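PDB 5UOF: alpha,alpha-trehalose-phosphate synthase (UDP-forming) from Burkholderia multivorans, which belongs to glycosyltransferase family 20 and has the two-domain GT-B architecture of its clan. Local coordinates for residues Gly391-Ala399 / Leu405-Tyr414; Met37-Gly45 / Asp67-Val75. All coordinates share one frame; numbering follows the deposited sequence.

Interaction 1 (Gly391-Ala399 / Leu405-Tyr414); sequences GVLVLSEFA and LTGALLVNPY
L405 meets the 392-396 strand with its branched end: its CD1 lies 3.7 Å from L393 CD2, the two side chains crossing at about a right angle. Its CB points toward the strand and borders L395 CD2; with CG anti to the carbonyl carbon (chi1 -59°), CD1 comes to L393, and helix 376-384 adds A378. L405 opens a type I turn that ends at A408; a water accepts from L393 N and donates to G407 O, a carbonyl that R437 also holds. The methyl of A408 then fits between two leucines, with CB 3.7 Å from L395 CB and close to L393 CD2.

At L409 true pairing starts. Its N donates to L393 O at 2.9 Å, while its carbonyl takes the N-H of L395; V411 repeats the pattern with L395 O and E397 N. This is the parallel ladder of a Rossmann-like sheet, with 409-411 as its outermost strand in the chain. One face carries L409 beside V392 and V411 beside V394 (CG2 to CG1 4.0 Å), covered by helices 416-428 and 431-447. On the other face L410 runs alongside L395, both pointing the same way, with their CD2 atoms 4.0 Å apart.

N412 leaves the strand in an Asx turn, OD1 accepting from Y414 N. The same oxygen sits at the edge of the F398 ring, 3.6 Å from CE2, with amide and ring planes 84° apart. N412 ND2 bonds to R174 O of the second subunit, and E397 OE1 makes a salt bridge to that arginine. P413 lays CD 3.6 Å from S396 OG, which accepts from F398 N in an ST turn and also bonds P369 O. Finally, the edge of the Y414 ring meets F398 CE2, and L175 of the second subunit packs against this tyrosine.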
loop_
_atom_site.group_PDB
_atom_site.type_symbol
_atom_site.label_atom_id
_atom_site.label_comp_id
_atom_site.label_asym_id
_atom_site.label_seq_id
_atom_site.Cartn_x
_atom_site.Cartn_y
_atom_site.Cartn_z
ATOM N N GLY A 391 29.112 -2.892 -17.206
ATOM C CA GLY A 391 28.021 -3.776 -16.832
ATOM C C GLY A 391 26.659 -3.132 -17.017
ATOM O O GLY A 391 26.531 -1.927 -17.245
ATOM N N VAL A 392 25.619 -3.971 -16.917
ATOM C CA VAL A 392 24.232 -3.563 -17.105
ATOM C C VAL A 392 23.535 -3.576 -15.756
ATOM O O VAL A 392 23.651 -4.552 -15.005
ATOM C CB VAL A 392 23.492 -4.501 -18.071
ATOM C CG1 VAL A 392 22.010 -4.105 -18.169
ATOM C CG2 VAL A 392 24.163 -4.495 -19.436
ATOM N N LEU A 393 22.810 -2.503 -15.453
ATOM C CA LEU A 393 22.052 -2.419 -14.211
ATOM C C LEU A 393 20.623 -2.873 -14.465
ATOM O O LEU A 393 19.935 -2.307 -15.320
ATOM C CB LEU A 393 22.057 -0.995 -13.664
ATOM C CG LEU A 393 21.171 -0.718 -12.441
ATOM C CD1 LEU A 393 21.692 -1.471 -11.231
ATOM C CD2 LEU A 393 21.138 0.772 -12.172
ATOM N N VAL A 394 20.182 -3.874 -13.706
ATOM C CA VAL A 394 18.783 -4.298 -13.675
ATOM C C VAL A 394 18.196 -3.727 -12.397
ATOM O O VAL A 394 18.677 -4.041 -11.302
ATOM C CB VAL A 394 18.655 -5.828 -13.704
ATOM C CG1 VAL A 394 17.198 -6.232 -13.569
ATOM C CG2 VAL A 394 19.225 -6.383 -15.017
ATOM N N LEU A 395 17.177 -2.878 -12.529
ATOM C CA LEU A 395 16.767 -1.995 -11.433
ATOM C C LEU A 395 15.261 -2.048 -11.242
ATOM O O LEU A 395 14.510 -1.941 -12.213
ATOM C CB LEU A 395 17.194 -0.547 -11.715
ATOM C CG LEU A 395 16.845 0.507 -10.657
ATOM C CD1 LEU A 395 17.500 0.176 -9.343
ATOM C CD2 LEU A 395 17.288 1.898 -11.112
ATOM N N SER A 396 14.824 -2.164 -9.985
ATOM C CA SER A 396 13.400 -2.130 -9.666
ATOM C C SER A 396 12.807 -0.749 -9.917
ATOM O O SER A 396 13.374 0.269 -9.510
ATOM C CB SER A 396 13.187 -2.488 -8.195
ATOM O OG SER A 396 11.859 -2.176 -7.786
ATOM N N GLU A 397 11.630 -0.722 -10.546
ATOM C CA GLU A 397 10.916 0.531 -10.752
ATOM C C GLU A 397 10.422 1.151 -9.453
ATOM O O GLU A 397 9.947 2.288 -9.484
ATOM C CB GLU A 397 9.723 0.319 -11.679
ATOM C CG GLU A 397 8.689 -0.630 -11.140
ATOM C CD GLU A 397 7.476 -0.677 -12.046
ATOM O OE1 GLU A 397 6.578 0.177 -11.893
ATOM O OE2 GLU A 397 7.448 -1.550 -12.934
ATOM N N PHE A 398 10.473 0.423 -8.341
ATOM C CA PHE A 398 10.057 0.958 -7.048
ATOM C C PHE A 398 11.224 1.454 -6.213
ATOM O O PHE A 398 11.033 1.772 -5.025
ATOM C CB PHE A 398 9.291 -0.091 -6.261
ATOM C CG PHE A 398 8.075 -0.623 -6.981
ATOM C CD1 PHE A 398 6.969 0.180 -7.185
ATOM C CD2 PHE A 398 8.050 -1.931 -7.441
ATOM C CE1 PHE A 398 5.842 -0.316 -7.836
ATOM C CE2 PHE A 398 6.936 -2.430 -8.098
ATOM C CZ PHE A 398 5.838 -1.626 -8.292
ATOM N N ALA A 399 12.421 1.501 -6.784
ATOM C CA ALA A 399 13.552 2.169 -6.147
ATOM C C ALA A 399 13.573 3.626 -6.587
ATOM O O ALA A 399 13.340 3.938 -7.761
ATOM C CB ALA A 399 14.871 1.487 -6.515
ATOM N N LEU A 405 18.098 6.790 -13.161
ATOM C CA LEU A 405 18.914 5.838 -13.916
ATOM C C LEU A 405 18.096 5.251 -15.064
ATOM O O LEU A 405 17.745 4.071 -15.098
ATOM C CB LEU A 405 19.461 4.764 -12.985
ATOM C CG LEU A 405 20.335 5.326 -11.845
ATOM C CD1 LEU A 405 20.845 4.210 -10.943
ATOM C CD2 LEU A 405 21.505 6.167 -12.382
ATOM N N THR A 406 17.807 6.123 -16.032
ATOM C CA THR A 406 16.949 5.745 -17.148
ATOM C C THR A 406 17.615 4.754 -18.091
ATOM O O THR A 406 16.918 4.162 -18.926
ATOM C CB THR A 406 16.524 6.996 -17.919
ATOM O OG1 THR A 406 17.685 7.728 -18.325
ATOM C CG2 THR A 406 15.643 7.890 -17.031
ATOM N N GLY A 407 18.928 4.551 -17.973
ATOM C CA GLY A 407 19.614 3.541 -18.764
ATOM C C GLY A 407 19.585 2.153 -18.163
ATOM O O GLY A 407 20.048 1.200 -18.793
ATOM N N ALA A 408 19.079 2.009 -16.939
ATOM C CA ALA A 408 18.890 0.678 -16.382
ATOM C C ALA A 408 17.816 -0.070 -17.154
ATOM O O ALA A 408 16.949 0.531 -17.790
ATOM C CB ALA A 408 18.482 0.754 -14.906
ATOM N N LEU A 409 17.909 -1.397 -17.119
ATOM C CA LEU A 409 16.774 -2.248 -17.469
ATOM C C LEU A 409 15.853 -2.214 -16.264
ATOM O O LEU A 409 16.144 -2.829 -15.237
ATOM C CB LEU A 409 17.228 -3.667 -17.800
ATOM C CG LEU A 409 18.001 -3.884 -19.107
ATOM C CD1 LEU A 409 18.340 -5.368 -19.287
ATOM C CD2 LEU A 409 17.190 -3.387 -20.327
ATOM N N LEU A 410 14.750 -1.471 -16.377
ATOM C CA LEU A 410 13.810 -1.318 -15.269
ATOM C C LEU A 410 12.834 -2.483 -15.247
ATOM O O LEU A 410 12.280 -2.853 -16.287
ATOM C CB LEU A 410 13.039 -0.008 -15.399
ATOM C CG LEU A 410 13.950 1.216 -15.353
ATOM C CD1 LEU A 410 13.227 2.443 -15.891
ATOM C CD2 LEU A 410 14.443 1.446 -13.916
ATOM N N VAL A 411 12.595 -3.040 -14.057
ATOM C CA VAL A 411 11.708 -4.192 -13.938
ATOM C C VAL A 411 10.773 -4.026 -12.746
ATOM O O VAL A 411 11.032 -3.274 -11.800
ATOM C CB VAL A 411 12.483 -5.517 -13.802
ATOM C CG1 VAL A 411 13.331 -5.754 -15.041
ATOM C CG2 VAL A 411 13.352 -5.499 -12.552
ATOM N N ASN A 412 9.678 -4.759 -12.808
ATOM C CA ASN A 412 8.768 -4.879 -11.686
ATOM C C ASN A 412 9.126 -6.162 -10.949
ATOM O O ASN A 412 8.930 -7.254 -11.501
ATOM C CB ASN A 412 7.320 -4.919 -12.186
ATOM C CG ASN A 412 6.301 -4.911 -11.051
ATOM O OD1 ASN A 412 6.553 -5.452 -9.982
ATOM N ND2 ASN A 412 5.132 -4.318 -11.297
ATOM N N PRO A 413 9.651 -6.093 -9.723
ATOM C CA PRO A 413 10.123 -7.317 -9.054
ATOM C C PRO A 413 9.012 -8.280 -8.669
ATOM O O PRO A 413 9.314 -9.436 -8.332
ATOM C CB PRO A 413 10.858 -6.783 -7.815
ATOM C CG PRO A 413 10.225 -5.452 -7.545
ATOM C CD PRO A 413 9.837 -4.890 -8.895
ATOM N N TYR A 414 7.745 -7.865 -8.736
ATOM C CA TYR A 414 6.626 -8.781 -8.566
ATOM C C TYR A 414 6.352 -9.606 -9.813
ATOM O O TYR A 414 5.454 -10.448 -9.799
ATOM C CB TYR A 414 5.373 -8.008 -8.180
ATOM C CG TYR A 414 5.542 -7.340 -6.838
ATOM C CD1 TYR A 414 5.287 -8.039 -5.663
ATOM C CD2 TYR A 414 5.994 -6.031 -6.744
ATOM C CE1 TYR A 414 5.445 -7.445 -4.429
ATOM C CE2 TYR A 414 6.157 -5.418 -5.496
ATOM C CZ TYR A 414 5.886 -6.135 -4.352
ATOM O OH TYR A 414 6.031 -5.557 -3.116
HETATM O O HOH W 1 22.456 -0.389 -17.701
HETATM O O HOH W 2 5.223 -2.283 -13.990
#

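Interaction 2 (Met37-Gly45 / Asp67-Val75); sequences MDALQETGG and DGNVTYATV. With EDO (1,2-ethanediol), chain Q.
V70 is the bump and the side of helix 32-43 the hollow it fills. Its CG2, set anti to the carbonyl carbon, presses against the helix between M37, L40 and Q41, lying 3.6 Å from Q41 N and 3.9 Å from L40 CB; M37 SD and Q41 CG form the rim. The other methyl, CG1, does double duty: it borders L40 CB and also lies over one face of the Y72 ring, toward its rim. M37 bends at chi2 and chi3, which carries its CE to the edge of that ring, 3.4 Å from Y72 OH.

The helix ends in a Schellman motif, and the positive phi of G44 turns the chain toward the hairpin that joins strands 63-67 and 70-77. Here the fit is close: G44 CA approaches N69 O at 3.1 Å in a CA-H...O contact. N69 belongs to the type II' turn D67-V70 and reaches back over the helix end. With CG anti to its backbone N (chi1 -157°), its ND2 donates to Q41 O at 2.8 Å, lying in the carbonyl plane.

Just beyond, G45 O accepts from T71 N at 3.0 Å in an almost straight bond (176°), and T71 and A73 continue the parallel pairing with W47 of strand 46-48.

Chemically, Q41 O, a carbonyl of the last turn that receives a weak bond from G44 N, gains a much shorter one from the N69 amide; one amide bond thus ties the turn to the helix end, a backbone bond ties the strand to the chain just after it, and V70 seals the helix flank by apolar contact.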
loop_
_atom_site.group_PDB
_atom_site.type_symbol
_atom_site.label_atom_id
_atom_site.label_comp_id
_atom_site.label_asym_id
_atom_site.label_seq_id
_atom_site.Cartn_x
_atom_site.Cartn_y
_atom_site.Cartn_z
ATOM N N MET A 37 29.799 16.441 5.812
ATOM C CA MET A 37 30.976 16.932 6.530
ATOM C C MET A 37 31.480 18.247 5.945
ATOM O O MET A 37 31.877 19.151 6.696
ATOM C CB MET A 37 32.079 15.878 6.539
ATOM C CG MET A 37 33.256 16.231 7.443
ATOM S SD MET A 37 32.772 16.574 9.153
ATOM C CE MET A 37 32.116 14.991 9.675
ATOM N N ASP A 38 31.458 18.384 4.613
ATOM C CA ASP A 38 31.917 19.626 3.994
ATOM C C ASP A 38 31.124 20.826 4.500
ATOM O O ASP A 38 31.685 21.911 4.698
ATOM C CB ASP A 38 31.819 19.533 2.473
ATOM C CG ASP A 38 33.015 18.838 1.847
ATOM O OD1 ASP A 38 33.908 18.388 2.598
ATOM O OD2 ASP A 38 33.064 18.747 0.601
ATOM N N ALA A 39 29.811 20.652 4.702
ATOM C CA ALA A 39 28.986 21.742 5.210
ATOM C C ALA A 39 29.261 22.006 6.685
ATOM O O ALA A 39 29.286 23.164 7.124
ATOM C CB ALA A 39 27.508 21.427 4.986
ATOM N N LEU A 40 29.457 20.950 7.477
ATOM C CA LEU A 40 29.817 21.163 8.881
ATOM C C LEU A 40 31.162 21.867 9.003
ATOM O O LEU A 40 31.319 22.796 9.807
ATOM C CB LEU A 40 29.839 19.838 9.640
ATOM C CG LEU A 40 28.476 19.176 9.875
ATOM C CD1 LEU A 40 28.670 17.759 10.376
ATOM C CD2 LEU A 40 27.644 19.989 10.866
ATOM N N GLN A 41 32.149 21.432 8.207
ATOM C CA GLN A 41 33.471 22.054 8.258
ATOM C C GLN A 41 33.408 23.513 7.826
ATOM O O GLN A 41 34.033 24.383 8.443
ATOM C CB GLN A 41 34.450 21.290 7.369
ATOM C CG GLN A 41 34.892 19.940 7.894
ATOM C CD GLN A 41 35.661 19.146 6.842
ATOM O OE1 GLN A 41 36.282 18.124 7.143
ATOM N NE2 GLN A 41 35.618 19.618 5.598
ATOM N N GLU A 42 32.659 23.794 6.761
ATOM C CA GLU A 42 32.595 25.144 6.213
ATOM C C GLU A 42 31.947 26.121 7.192
ATOM O O GLU A 42 32.378 27.278 7.296
ATOM C CB GLU A 42 31.833 25.104 4.892
ATOM C CG GLU A 42 31.525 26.437 4.262
ATOM C CD GLU A 42 30.671 26.276 3.018
ATOM O OE1 GLU A 42 30.540 25.129 2.536
ATOM O OE2 GLU A 42 30.125 27.284 2.523
ATOM N N THR A 43 30.916 25.675 7.917
ATOM C CA THR A 43 30.156 26.534 8.824
ATOM C C THR A 43 30.612 26.453 10.275
ATOM O O THR A 43 30.027 27.134 11.121
ATOM C CB THR A 43 28.660 26.194 8.757
ATOM O OG1 THR A 43 28.439 24.883 9.296
ATOM C CG2 THR A 43 28.164 26.242 7.317
ATOM N N GLY A 44 31.618 25.640 10.591
ATOM C CA GLY A 44 32.004 25.455 11.979
ATOM C C GLY A 44 30.849 24.941 12.816
ATOM O O GLY A 44 30.579 25.442 13.916
ATOM N N GLY A 45 30.150 23.938 12.291
ATOM C CA GLY A 45 28.889 23.499 12.850
ATOM C C GLY A 45 29.024 22.429 13.916
ATOM O O GLY A 45 30.100 22.150 14.445
ATOM N N ASP A 67 36.787 18.383 16.521
ATOM C CA ASP A 67 37.711 17.841 15.531
ATOM C C ASP A 67 37.860 18.891 14.441
ATOM O O ASP A 67 36.958 19.068 13.615
ATOM C CB ASP A 67 37.216 16.516 14.960
ATOM C CG ASP A 67 38.132 15.965 13.888
ATOM O OD1 ASP A 67 39.366 16.002 14.088
ATOM O OD2 ASP A 67 37.622 15.486 12.853
ATOM N N GLY A 68 38.988 19.583 14.442
ATOM C CA GLY A 68 39.159 20.685 13.519
ATOM C C GLY A 68 38.139 21.765 13.812
ATOM O O GLY A 68 38.083 22.314 14.915
ATOM N N ASN A 69 37.293 22.051 12.829
ATOM C CA ASN A 69 36.317 23.126 12.911
ATOM C C ASN A 69 34.923 22.634 13.282
ATOM O O ASN A 69 33.989 23.439 13.359
ATOM C CB ASN A 69 36.264 23.867 11.573
ATOM C CG ASN A 69 35.731 25.277 11.706
ATOM O OD1 ASN A 69 35.879 25.918 12.747
ATOM N ND2 ASN A 69 35.119 25.777 10.634
ATOM N N VAL A 70 34.758 21.343 13.520
ATOM C CA VAL A 70 33.452 20.740 13.738
ATOM C C VAL A 70 33.353 20.297 15.186
ATOM O O VAL A 70 34.310 19.753 15.748
ATOM C CB VAL A 70 33.220 19.558 12.777
ATOM C CG1 VAL A 70 31.854 18.935 13.005
ATOM C CG2 VAL A 70 33.357 20.019 11.345
ATOM N N THR A 71 32.192 20.535 15.790
ATOM C CA THR A 71 31.904 20.076 17.140
ATOM C C THR A 71 30.990 18.862 17.072
ATOM O O THR A 71 30.014 18.849 16.313
ATOM C CB THR A 71 31.261 21.188 17.973
ATOM O OG1 THR A 71 32.140 22.319 18.004
ATOM C CG2 THR A 71 31.007 20.719 19.393
ATOM N N TYR A 72 31.321 17.835 17.845
ATOM C CA TYR A 72 30.489 16.646 17.968
ATOM C C TYR A 72 29.879 16.648 19.363
ATOM O O TYR A 72 30.607 16.592 20.362
ATOM C CB TYR A 72 31.305 15.381 17.709
ATOM C CG TYR A 72 31.983 15.389 16.350
ATOM C CD1 TYR A 72 31.336 14.881 15.229
ATOM C CD2 TYR A 72 33.254 15.925 16.185
ATOM C CE1 TYR A 72 31.938 14.889 13.986
ATOM C CE2 TYR A 72 33.863 15.941 14.940
ATOM C CZ TYR A 72 33.199 15.421 13.845
ATOM O OH TYR A 72 33.795 15.430 12.603
ATOM N N ALA A 73 28.553 16.753 19.423
ATOM C CA ALA A 73 27.795 16.843 20.668
ATOM C C ALA A 73 26.974 15.571 20.805
ATOM O O ALA A 73 25.998 15.377 20.075
ATOM C CB ALA A 73 26.891 18.075 20.673
ATOM N N THR A 74 27.362 14.700 21.734
ATOM C CA THR A 74 26.812 13.352 21.766
ATOM C C THR A 74 26.326 12.983 23.159
ATOM O O THR A 74 26.844 13.465 24.173
ATOM C CB THR A 74 27.848 12.313 21.299
ATOM O OG1 THR A 74 29.015 12.384 22.134
ATOM C CG2 THR A 74 28.262 12.581 19.859
ATOM N N VAL A 75 25.314 12.119 23.187
ATOM C CA VAL A 75 24.813 11.514 24.412
ATOM C C VAL A 75 24.807 10.005 24.230
ATOM O O VAL A 75 24.705 9.493 23.109
ATOM C CB VAL A 75 23.393 12.004 24.788
ATOM C CG1 VAL A 75 23.385 13.503 25.051
ATOM C CG2 VAL A 75 22.399 11.647 23.706
HETATM C C1 EDO Q . 27.423 24.736 1.584
HETATM O O1 EDO Q . 26.757 24.630 0.320
HETATM C C2 EDO Q . 27.794 23.353 2.096
HETATM O O2 EDO Q . 29.083 22.944 1.610
#

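How the interactions relate
Interaction 2 comes first along the chain and is complete before interaction 1 begins. Their centres are 37 Å apart, on opposite sides of the chain's centre, and their nearest atoms about 21 Å apart, so they do not touch. Each belongs to a different sheet: 70-77 is next to the outermost strand of the mixed sheet, whereas 392-396 and 409-411 are the last two strands at one side of the parallel one, 409-411 at its edge. This is the two-domain plan of GT-B proteins, with helix 450-472 returning from the second half to lie against segment 37-45. Interaction 1 forms part of the subunit interface, while interaction 2 touches no other protein chain of the assembly.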